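Local coordinates for protein histidine kinase (Pseudomonas aeruginosa, PDB 7C1I) that probably relays phosphoryl groups between sensor kinase receiver domains and response regulators, as a histidine-containing phosphotransfer protein of a two-component system, at residues A56-K60 and C75-E79. Residues are numbered along the deposited sequence; the frame is centred on the assembly and turned at random. Where two conformers were deposited one is given.
Sequences AHSFK and CKELE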
loop_
_atom_site.group_PDB
_atom_site.type_symbol
_atom_site.label_atom_id
_atom_site.label_comp_id
_atom_site.label_asym_id
_atom_site.label_seq_id
_atom_site.Cartn_x
_atom_site.Cartn_y
_atom_site.Cartn_z
ATOM N N ALA A 56 -13.423 -7.016 -13.959
ATOM C CA ALA A 56 -12.708 -8.194 -13.418
ATOM C C ALA A 56 -12.694 -9.353 -14.420
ATOM O O ALA A 56 -11.617 -9.898 -14.735
ATOM C CB ALA A 56 -13.149 -8.695 -12.066
ATOM N N HIS A 57 -13.855 -9.601 -15.033
ATOM C CA HIS A 57 -13.931 -10.658 -16.078
ATOM C C HIS A 57 -13.034 -10.271 -17.260
ATOM O O HIS A 57 -12.356 -11.208 -17.727
ATOM C CB HIS A 57 -15.393 -10.808 -16.522
ATOM C CG HIS A 57 -15.518 -11.803 -17.629
ATOM N ND1 HIS A 57 -15.537 -11.311 -18.916
ATOM C CD2 HIS A 57 -15.653 -13.145 -17.631
ATOM C CE1 HIS A 57 -15.694 -12.370 -19.687
ATOM N NE2 HIS A 57 -15.615 -13.490 -18.956
ATOM N N SER A 58 -13.046 -9.016 -17.721
ATOM C CA SER A 58 -12.181 -8.700 -18.889
ATOM C C SER A 58 -10.725 -8.957 -18.483
ATOM O O SER A 58 -9.946 -9.549 -19.258
ATOM C CB SER A 58 -12.420 -7.307 -19.405
ATOM O OG SER A 58 -13.785 -7.168 -19.772
ATOM N N PHE A 59 -10.409 -8.325 -17.347
ATOM C CA PHE A 59 -8.986 -8.379 -16.919
ATOM C C PHE A 59 -8.499 -9.826 -16.785
ATOM O O PHE A 59 -7.310 -10.108 -17.045
ATOM C CB PHE A 59 -8.786 -7.658 -15.584
ATOM C CG PHE A 59 -7.410 -7.180 -15.198
ATOM C CD1 PHE A 59 -6.321 -7.268 -16.048
ATOM C CD2 PHE A 59 -7.296 -6.531 -13.980
ATOM C CE1 PHE A 59 -5.109 -6.769 -15.596
ATOM C CE2 PHE A 59 -6.079 -6.032 -13.543
ATOM C CZ PHE A 59 -4.995 -6.127 -14.384
ATOM N N LYS A 60 -9.351 -10.763 -16.357
ATOM C CA LYS A 60 -9.063 -12.211 -16.183
ATOM C C LYS A 60 -8.661 -12.724 -17.572
ATOM O O LYS A 60 -7.599 -13.375 -17.609
ATOM C CB LYS A 60 -10.301 -12.919 -15.621
ATOM C CG LYS A 60 -10.145 -14.424 -15.452
ATOM C CD LYS A 60 -11.410 -15.143 -15.029
ATOM C CE LYS A 60 -12.431 -15.110 -16.147
ATOM N NZ LYS A 60 -13.679 -15.821 -15.777
ATOM N N CYS A 75 -8.330 -11.836 -10.483
ATOM C CA CYS A 75 -9.446 -11.238 -11.265
ATOM C C CYS A 75 -10.653 -12.178 -11.163
ATOM O O CYS A 75 -11.782 -11.663 -11.038
ATOM C CB CYS A 75 -9.061 -11.140 -12.736
ATOM S SG CYS A 75 -7.794 -9.886 -13.061
ATOM N N LYS A 76 -10.441 -13.494 -11.265
ATOM C CA LYS A 76 -11.569 -14.461 -11.188
ATOM C C LYS A 76 -12.271 -14.385 -9.827
ATOM O O LYS A 76 -13.515 -14.344 -9.748
ATOM C CB LYS A 76 -10.995 -15.858 -11.447
ATOM C CG LYS A 76 -12.020 -16.978 -11.335
ATOM C CD LYS A 76 -11.356 -18.327 -11.523
ATOM C CE LYS A 76 -12.280 -19.525 -11.449
ATOM N NZ LYS A 76 -12.448 -19.984 -10.051
ATOM N N GLU A 77 -11.459 -14.239 -8.775
ATOM C CA GLU A 77 -12.063 -14.129 -7.420
ATOM C C GLU A 77 -12.930 -12.872 -7.301
ATOM O O GLU A 77 -14.030 -12.889 -6.713
ATOM C CB GLU A 77 -10.953 -14.078 -6.369
ATOM C CG GLU A 77 -10.211 -15.382 -6.142
ATOM C CD GLU A 77 -9.278 -15.205 -4.957
ATOM O OE1 GLU A 77 -8.088 -14.905 -5.180
ATOM O OE2 GLU A 77 -9.730 -15.500 -3.830
ATOM N N LEU A 78 -12.461 -11.761 -7.877
ATOM C CA LEU A 78 -13.223 -10.485 -7.860
ATOM C C LEU A 78 -14.511 -10.686 -8.666
ATOM O O LEU A 78 -15.578 -10.161 -8.288
ATOM C CB LEU A 78 -12.357 -9.305 -8.314
ATOM C CG LEU A 78 -13.099 -7.970 -8.283
ATOM C CD1 LEU A 78 -13.610 -7.708 -6.874
ATOM C CD2 LEU A 78 -12.097 -6.919 -8.736
ATOM N N GLU A 79 -14.391 -11.225 -9.883
ATOM C CA GLU A 79 -15.575 -11.387 -10.769
ATOM C C GLU A 79 -16.651 -12.184 -10.022
ATOM O O GLU A 79 -17.810 -11.729 -9.972
ATOM C CB GLU A 79 -15.117 -12.209 -11.976
ATOM C CG GLU A 79 -16.295 -12.398 -12.916
ATOM C CD GLU A 79 -15.973 -13.437 -13.977
ATOM O OE1 GLU A 79 -16.924 -13.680 -14.745
ATOM O OE2 GLU A 79 -14.848 -13.971 -14.034
#
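C75 meets F59 and K60 where segments 56-60 and 75-79 run nearly antiparallel, their short axes 8.0 Å apart at 157°. Its thiol is small and apolar enough for a tight interface; turned anti to the carbonyl carbon (chi1 -71°), C75 SG is brought beside CB and CG of F59, 4.0 Å from the ring centroid in an oblique sulfur-aromatic contact. M97 of helix 90-112 touches both residues, placing this end of the contact in the core of the Hpt bundle. C75 CB also rests 3.6 Å from K60 CB. K76 contributes the base of its side chain: K76 CB lies 3.7 Å from K60 CD, while its amine leads away. L78 packs beside A56, A56 CB being 3.9 Å from L78 CG; the short methyl suits close helix packing, with A56 CB also 3.4 Å from C75 O. E79 is extended beyond CG, and E79 OE2 uses its syn lone pair to accept a 2.8 Å salt-bridge hydrogen bond from K60 NZ, whose chain bends near its end. The carboxylate also flanks H57, with E79 OE1 3.2 Å from H57 CD2 at the ring edge, the two planes 73° apart. H57 is exposed, consistent with the phosphate-accepting histidine of an Hpt domain; the chemistry thus grades from the sulfur-aromatic contact to the K60-E79 ion pair, which probably steadies the carboxylate beside the imidazole edge.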